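Local coordinates for protein NAD dependent epimerase/dehydratase family (uncultured archaeon MedDCM-OCT-S05-C57, PDB 5Y1F) that binds NAD+ and probably oxidises L-threonine at its 3-hydroxyl, acting as a monomeric dehydrogenase, at residues Asp138-Glu142 / Met143-Asn147; Leu247-His250 / Ser251-Asn254; Tyr279-Asp282 / Tyr283-Ile287. One frame throughout, in Å; residues are numbered along the deposited sequence.

Interaction 1: Asp138-Glu142 / Met143-Asn147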
loop_
_atom_site.group_PDB
_atom_site.type_symbol
_atom_site.label_atom_id
_atom_site.label_comp_id
_atom_site.label_asym_id
_atom_site.label_seq_id
_atom_site.Cartn_x
_atom_site.Cartn_y
_atom_site.Cartn_z
ATOM N N ASP A 138 20.659 8.888 -0.276
ATOM C CA ASP A 138 21.365 9.962 0.465
ATOM C C ASP A 138 21.056 9.882 1.939
ATOM O O ASP A 138 21.704 10.591 2.756
ATOM C CB ASP A 138 20.918 11.347 -0.068
ATOM C CG ASP A 138 19.449 11.618 0.107
ATOM O OD1 ASP A 138 18.629 10.796 -0.359
ATOM O OD2 ASP A 138 19.082 12.735 0.612
ATOM N N VAL A 139 20.129 9.034 2.355
ATOM C CA VAL A 139 19.824 8.873 3.765
ATOM C C VAL A 139 20.089 7.412 4.134
ATOM O O VAL A 139 20.315 6.578 3.248
ATOM C CB VAL A 139 18.378 9.348 4.079
ATOM C CG1 VAL A 139 18.157 10.779 3.642
ATOM C CG2 VAL A 139 17.331 8.410 3.483
ATOM N N PRO A 140 20.043 7.067 5.418
ATOM C CA PRO A 140 20.453 5.726 5.814
ATOM C C PRO A 140 19.639 4.649 5.105
ATOM O O PRO A 140 18.412 4.796 4.957
ATOM C CB PRO A 140 20.199 5.704 7.331
ATOM C CG PRO A 140 20.397 7.138 7.719
ATOM C CD PRO A 140 19.809 7.938 6.594
ATOM N N LYS A 141 20.308 3.556 4.748
ATOM C CA LYS A 141 19.632 2.392 4.206
ATOM C C LYS A 141 19.057 1.519 5.309
ATOM O O LYS A 141 18.078 0.783 5.135
ATOM C CB LYS A 141 20.617 1.516 3.426
ATOM C CG LYS A 141 21.347 2.159 2.261
ATOM C CD LYS A 141 20.400 2.183 1.097
ATOM C CE LYS A 141 21.071 2.048 -0.261
ATOM N NZ LYS A 141 19.974 1.790 -1.232
ATOM N N GLU A 142 19.725 1.499 6.442
ATOM C CA GLU A 142 19.323 0.676 7.561
ATOM C C GLU A 142 18.569 1.497 8.565
ATOM O O GLU A 142 19.038 2.553 8.966
ATOM C CB GLU A 142 20.552 0.058 8.190
ATOM C CG GLU A 142 21.230 -0.915 7.252
ATOM C CD GLU A 142 22.656 -1.207 7.649
ATOM O OE1 GLU A 142 23.586 -0.777 6.934
ATOM O OE2 GLU A 142 22.847 -1.759 8.742
ATOM N N MET A 143 17.435 0.998 8.989
ATOM C CA MET A 143 16.602 1.644 9.989
ATOM C C MET A 143 16.424 3.128 9.694
ATOM O O MET A 143 16.606 3.986 10.546
ATOM C CB MET A 143 17.136 1.382 11.420
ATOM C CG MET A 143 16.877 -0.046 11.875
ATOM S SD MET A 143 15.113 -0.220 12.284
ATOM C CE MET A 143 14.788 -1.817 11.605
ATOM N N THR A 144 15.945 3.422 8.478
ATOM C CA THR A 144 15.764 4.810 8.095
ATOM C C THR A 144 14.893 5.534 9.073
ATOM O O THR A 144 13.785 5.091 9.349
ATOM C CB THR A 144 15.171 4.858 6.685
ATOM O OG1 THR A 144 15.862 3.954 5.824
ATOM C CG2 THR A 144 15.128 6.219 6.147
ATOM N N PRO A 145 15.340 6.699 9.570
ATOM C CA PRO A 145 14.494 7.455 10.495
ATOM C C PRO A 145 13.252 8.084 9.859
ATOM O O PRO A 145 13.165 8.243 8.647
ATOM C CB PRO A 145 15.456 8.536 11.033
ATOM C CG PRO A 145 16.827 8.005 10.828
ATOM C CD PRO A 145 16.726 7.181 9.564
ATOM N N GLN A 146 12.295 8.443 10.702
ATOM C CA GLN A 146 11.078 9.134 10.281
ATOM C C GLN A 146 11.381 10.461 9.582
ATOM O O GLN A 146 10.776 10.789 8.553
ATOM C CB GLN A 146 10.206 9.320 11.521
ATOM C CG GLN A 146 8.934 10.099 11.321
ATOM C CD GLN A 146 7.939 9.409 10.390
ATOM O OE1 GLN A 146 7.322 10.057 9.495
ATOM N NE2 GLN A 146 7.721 8.165 10.606
ATOM N N ASN A 147 12.299 11.215 10.156
ATOM C CA ASN A 147 12.600 12.564 9.724
ATOM C C ASN A 147 13.985 12.661 9.141
ATOM O O ASN A 147 15.001 12.849 9.829
ATOM C CB ASN A 147 12.517 13.533 10.912
ATOM C CG ASN A 147 11.169 13.506 11.569
ATOM O OD1 ASN A 147 11.012 13.009 12.725
ATOM N ND2 ASN A 147 10.216 14.087 10.922
#
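The flat group that matters here is the peptide carbonyl of Pro140, which Thr144 approaches from beyond its oxygen. Thr144 OG1 is neither in the carbonyl plane nor straight above it: it is tilted 33° out of that plane. The two proline rings, which are puckered and not flat, meet corner to corner, with Pro140 CG 4.1 Å from Pro145 CD. Their side chains run at about a right angle.

The stretch is an irregular turn of the Rossmann-fold domain. It lies in the long loop after strand 125-131, before helix 155-174. Met143 has positive phi, a left-handed backbone conformation, and there the chain doubles back on itself. Thr144 then lies four residues after Pro140, with the CA atoms of the two 5.3 Å apart.

One hydrogen bond closes the turn. Thr144 OG1 donates to Pro140 O over 2.8 Å, with an angle of 145° at the carbonyl oxygen. The hydroxyl sits beside the backbone N of Thr144 (chi1 -46°), which carries it back over the turn and leaves CG2 anti to that N. With an alanine here, the hydroxyl is gone, and Pro140 O would probably lose its donor and Val139 CG2 the methyl it packs on.

The turn is also held from outside. Ser294 O lies within bonding range of Thr144 OG1 too, and would have to share its one proton with Pro140 O. Met143 N bonds to Ser294 OG. Lys141 NZ reaches Asp289 O and Trp291 O, so the 289-294 region is bound to the turn through both backbone and side chains.

The apolar side of Thr144 completes the packing. The methyl CG2 of Thr144 meets Val139 CG2 at 4.1 Å, the two side chains crossing at roughly a right angle.

Interaction 2: Leu247-His250 / Ser251-Asn254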
loop_
_atom_site.group_PDB
_atom_site.type_symbol
_atom_site.label_atom_id
_atom_site.label_comp_id
_atom_site.label_asym_id
_atom_site.label_seq_id
_atom_site.Cartn_x
_atom_site.Cartn_y
_atom_site.Cartn_z
ATOM N N LEU A 247 -1.502 11.681 17.813
ATOM C CA LEU A 247 -0.623 11.581 16.623
ATOM C C LEU A 247 0.344 12.721 16.524
ATOM O O LEU A 247 -0.029 13.885 16.455
ATOM C CB LEU A 247 -1.492 11.515 15.363
ATOM C CG LEU A 247 -2.529 10.388 15.334
ATOM C CD1 LEU A 247 -3.319 10.433 14.032
ATOM C CD2 LEU A 247 -1.906 9.025 15.560
ATOM N N ASN A 248 1.618 12.389 16.459
ATOM C CA ASN A 248 2.638 13.359 16.167
ATOM C C ASN A 248 2.982 13.503 14.694
ATOM O O ASN A 248 3.722 14.412 14.308
ATOM C CB ASN A 248 3.879 13.079 16.996
ATOM C CG ASN A 248 3.632 13.300 18.469
ATOM O OD1 ASN A 248 3.287 14.424 18.856
ATOM N ND2 ASN A 248 3.662 12.248 19.273
ATOM N N TYR A 249 2.503 12.563 13.885
ATOM C CA TYR A 249 2.651 12.587 12.432
ATOM C C TYR A 249 1.255 12.358 11.852
ATOM O O TYR A 249 0.367 11.903 12.537
ATOM C CB TYR A 249 3.655 11.519 11.998
ATOM C CG TYR A 249 5.007 11.806 12.563
ATOM C CD1 TYR A 249 5.361 11.345 13.835
ATOM C CD2 TYR A 249 5.907 12.631 11.910
ATOM C CE1 TYR A 249 6.540 11.735 14.429
ATOM C CE2 TYR A 249 7.091 13.017 12.517
ATOM C CZ TYR A 249 7.388 12.550 13.771
ATOM O OH TYR A 249 8.577 12.990 14.320
ATOM N N HIS A 250 1.093 12.688 10.574
ATOM C CA HIS A 250 -0.219 12.662 9.945
ATOM C C HIS A 250 -0.193 11.815 8.689
ATOM O O HIS A 250 -0.611 10.652 8.732
ATOM C CB HIS A 250 -0.760 14.081 9.772
ATOM C CG HIS A 250 -1.003 14.722 11.088
ATOM N ND1 HIS A 250 -0.038 15.344 11.845
ATOM C CD2 HIS A 250 -2.055 14.527 11.897
ATOM C CE1 HIS A 250 -0.570 15.636 13.031
ATOM N NE2 HIS A 250 -1.767 15.112 13.097
ATOM N N SER A 251 0.404 12.318 7.613
ATOM C CA SER A 251 0.337 11.656 6.301
ATOM C C SER A 251 1.346 10.548 6.072
ATOM O O SER A 251 1.259 9.817 5.085
ATOM C CB SER A 251 0.594 12.668 5.189
ATOM O OG SER A 251 1.943 13.101 5.190
ATOM N N ASN A 252 2.311 10.379 6.961
ATOM C CA ASN A 252 3.546 9.741 6.586
ATOM C C ASN A 252 4.254 8.916 7.651
ATOM O O ASN A 252 5.466 8.867 7.671
ATOM C CB ASN A 252 4.501 10.804 6.061
ATOM C CG ASN A 252 4.839 11.846 7.081
ATOM O OD1 ASN A 252 4.362 11.835 8.232
ATOM N ND2 ASN A 252 5.626 12.856 6.625
ATOM N N TYR A 253 3.520 8.152 8.430
ATOM C CA TYR A 253 4.187 7.254 9.381
ATOM C C TYR A 253 5.057 6.236 8.715
ATOM O O TYR A 253 4.555 5.414 7.931
ATOM C CB TYR A 253 3.175 6.530 10.241
ATOM C CG TYR A 253 2.701 7.338 11.455
ATOM C CD1 TYR A 253 3.463 7.367 12.635
ATOM C CD2 TYR A 253 1.513 8.057 11.434
ATOM C CE1 TYR A 253 3.086 8.116 13.726
ATOM C CE2 TYR A 253 1.113 8.744 12.558
ATOM C CZ TYR A 253 1.926 8.829 13.656
ATOM O OH TYR A 253 1.487 9.568 14.781
ATOM N N ASN A 254 6.317 6.134 9.144
ATOM C CA ASN A 254 7.094 4.939 8.866
ATOM C C ASN A 254 6.429 3.738 9.486
ATOM O O ASN A 254 5.803 3.838 10.551
ATOM C CB ASN A 254 8.493 5.059 9.472
ATOM C CG ASN A 254 9.455 5.870 8.646
ATOM O OD1 ASN A 254 9.106 6.471 7.609
ATOM N ND2 ASN A 254 10.711 5.939 9.109
HETATM O O HOH W 1 3.143 14.115 9.110
#
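Tyr249 and Tyr253 are four residues apart and pack against each other where a loop enters a strand. The loop follows helix 229-241. Strand 253-254 joins the Rossmann sheet beside strand 178-187.

The aromatic contacts come first. The rings form an offset edge-to-face pair, with the edge of Tyr249 toward the face of Tyr253. Their centroids are 5.7 Å apart and their planes are at 75°. Tyr249 CB makes a CH-pi contact over the same Tyr253 ring, 3.8 Å from its centroid. Tyr253 CG is anti to its own carbonyl carbon (chi1 -84°), and from there the ring runs back beneath the backbone of Tyr249. Trp304 of helix 298-304 also packs edge-to-face with Tyr253.

Apolar packing is lighter. Leu247 CD2 approaches Tyr253 CE2 at 4.3 Å.

The polar contacts pin both ends of the turn. Tyr249 N donates to Tyr253 OH at 3.3 Å, fairly straight at 158°. The stronger partner of the phenol is Asp303 OD2, which also bonds Asn248 N, so one carboxylate serves both loop and ring. Asn252 ND2 is held by Glu164 of helix 155-174.

The other end of that amide faces a water. Asn252 OD1 accepts from it at 2.7 Å, and the same water accepts from His250 N at 2.9 Å.

Interaction 3: Tyr279-Asp282 / Tyr283-Ile287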
loop_
_atom_site.group_PDB
_atom_site.type_symbol
_atom_site.label_atom_id
_atom_site.label_comp_id
_atom_site.label_asym_id
_atom_site.label_seq_id
_atom_site.Cartn_x
_atom_site.Cartn_y
_atom_site.Cartn_z
ATOM N N TYR A 279 17.654 -16.157 -10.988
ATOM C CA TYR A 279 17.673 -14.715 -10.787
ATOM C C TYR A 279 18.072 -14.032 -12.097
ATOM O O TYR A 279 19.211 -14.260 -12.598
ATOM C CB TYR A 279 18.640 -14.391 -9.657
ATOM C CG TYR A 279 18.169 -14.908 -8.312
ATOM C CD1 TYR A 279 17.296 -14.151 -7.538
ATOM C CD2 TYR A 279 18.442 -16.196 -7.870
ATOM C CE1 TYR A 279 16.755 -14.649 -6.369
ATOM C CE2 TYR A 279 17.999 -16.664 -6.649
ATOM C CZ TYR A 279 17.098 -15.898 -5.938
ATOM O OH TYR A 279 16.580 -16.333 -4.733
ATOM N N LYS A 280 17.172 -13.249 -12.644
ATOM C CA LYS A 280 17.332 -12.546 -13.920
ATOM C C LYS A 280 16.832 -11.116 -13.765
ATOM O O LYS A 280 15.670 -10.791 -14.052
ATOM C CB LYS A 280 16.535 -13.258 -15.017
ATOM C CG LYS A 280 17.097 -14.636 -15.321
ATOM C CD LYS A 280 17.599 -14.683 -16.759
ATOM C CE LYS A 280 16.457 -14.829 -17.748
ATOM N NZ LYS A 280 16.830 -15.739 -18.868
ATOM N N PRO A 281 17.663 -10.230 -13.268
ATOM C CA PRO A 281 17.203 -8.874 -12.944
ATOM C C PRO A 281 16.750 -8.106 -14.154
ATOM O O PRO A 281 17.275 -8.290 -15.272
ATOM C CB PRO A 281 18.405 -8.226 -12.292
ATOM C CG PRO A 281 19.186 -9.396 -11.757
ATOM C CD PRO A 281 19.036 -10.453 -12.794
ATOM N N ASP A 282 15.803 -7.203 -13.938
ATOM C CA ASP A 282 15.369 -6.261 -14.984
ATOM C C ASP A 282 15.345 -4.827 -14.442
ATOM O O ASP A 282 15.939 -4.545 -13.421
ATOM C CB ASP A 282 14.087 -6.715 -15.684
ATOM C CG ASP A 282 12.829 -6.628 -14.845
ATOM O OD1 ASP A 282 11.827 -7.197 -15.314
ATOM O OD2 ASP A 282 12.767 -5.957 -13.787
ATOM N N TYR A 283 14.667 -3.924 -15.156
ATOM C CA TYR A 283 14.645 -2.525 -14.803
ATOM C C TYR A 283 14.173 -2.292 -13.354
ATOM O O TYR A 283 14.506 -1.275 -12.738
ATOM C CB TYR A 283 13.770 -1.705 -15.762
ATOM C CG TYR A 283 12.267 -1.938 -15.610
ATOM C CD1 TYR A 283 11.476 -1.005 -14.945
ATOM C CD2 TYR A 283 11.662 -3.067 -16.086
ATOM C CE1 TYR A 283 10.115 -1.193 -14.796
ATOM C CE2 TYR A 283 10.306 -3.304 -15.868
ATOM C CZ TYR A 283 9.544 -2.349 -15.212
ATOM O OH TYR A 283 8.163 -2.580 -15.023
ATOM N N ARG A 284 13.401 -3.201 -12.801
ATOM C CA ARG A 284 12.918 -3.021 -11.447
ATOM C C ARG A 284 14.035 -3.048 -10.420
ATOM O O ARG A 284 13.885 -2.481 -9.340
ATOM C CB ARG A 284 11.803 -3.986 -11.143
ATOM C CG ARG A 284 10.542 -3.653 -11.955
ATOM C CD ARG A 284 9.462 -4.706 -11.975
ATOM N NE ARG A 284 9.845 -5.802 -12.840
ATOM C CZ ARG A 284 9.078 -6.847 -13.090
ATOM N NH1 ARG A 284 9.543 -7.772 -13.900
ATOM N NH2 ARG A 284 7.883 -6.937 -12.575
ATOM N N GLN A 285 15.140 -3.713 -10.762
ATOM C CA GLN A 285 16.330 -3.661 -9.897
ATOM C C GLN A 285 16.794 -2.263 -9.640
ATOM O O GLN A 285 17.236 -1.920 -8.537
ATOM C CB GLN A 285 17.487 -4.417 -10.535
ATOM C CG GLN A 285 18.702 -4.582 -9.621
ATOM C CD GLN A 285 18.436 -5.535 -8.530
ATOM O OE1 GLN A 285 18.427 -5.235 -7.331
ATOM N NE2 GLN A 285 18.131 -6.703 -8.937
ATOM N N ASP A 286 16.770 -1.450 -10.689
ATOM C CA ASP A 286 17.261 -0.073 -10.590
ATOM C C ASP A 286 16.398 0.764 -9.650
ATOM O O ASP A 286 16.842 1.769 -9.107
ATOM C CB ASP A 286 17.381 0.577 -11.979
ATOM C CG ASP A 286 18.315 -0.197 -12.910
ATOM O OD1 ASP A 286 19.370 -0.690 -12.462
ATOM O OD2 ASP A 286 17.991 -0.298 -14.113
ATOM N N ILE A 287 15.129 0.407 -9.493
ATOM C CA ILE A 287 14.248 1.031 -8.516
ATOM C C ILE A 287 14.587 0.553 -7.112
ATOM O O ILE A 287 14.913 1.358 -6.199
ATOM C CB ILE A 287 12.775 0.707 -8.842
ATOM C CG1 ILE A 287 12.398 1.303 -10.214
ATOM C CG2 ILE A 287 11.874 1.240 -7.728
ATOM C CD1 ILE A 287 10.997 0.906 -10.689
#
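An Asx turn leads the chain from strand 276-279 into helix 284-288. Asp282 makes it: its OD2 accepts from Arg284 N at 3.0 Å, a capping bond two residues on. The backbone adds a second tie, Gln285 N to Asp282 O at 2.9 Å.

Arg284 forms a salt bridge with the same carboxylate. NE and NH1 reach it side-on, one to each oxygen. Arg284 NH1 meets Asp282 OD1 at 2.7 Å, and Arg284 NE meets Asp282 OD2 at 3.1 Å. Both carboxylate oxygens are approached on their syn side. The two planar groups are nearly coplanar, 26° apart. Asp282 CG lies between its own backbone N and carbonyl carbon (chi1 71°), and this brings the carboxylate over the first turn. Arg284 bends at chi3 (-75°) to lay its guanidinium alongside.

Tyr283 flanks the arginine chain. Arg284 CG sits 3.6 Å above one face of the Tyr283 ring, toward its rim.

Outside the turn, Arg284 NH2 bonds Gly195 O, and the guanidinium makes a cation-pi contact with Phe217.

Asp282 OD2 thus takes two donors, Arg284 N on its anti side and NE on its syn side. So many donors would probably favour the ionised carboxylate and hold both side chains against rotation.

In the fold
The three contacts follow one another along the chain; none nests or crosses. Each closes a short turn. Interaction 1 comes first, in the loop between strand 125-131 and helix 155-174. Interaction 2 closes the turn between helix 229-241 and strand 253-254. Interaction 3 starts helix 284-288. The first two touch: Asn147 OD1 lies 2.9 Å from Tyr249 OH, a probable hydrogen bond, so two loops of the nucleotide-binding domain lean together. Interaction 3 lies apart, its centre about 23 Å from that of interaction 1 and about 31 Å from that of interaction 2. The chain leaving helix 284-288 returns to the turn of interaction 1 at Asp289 and Ser294.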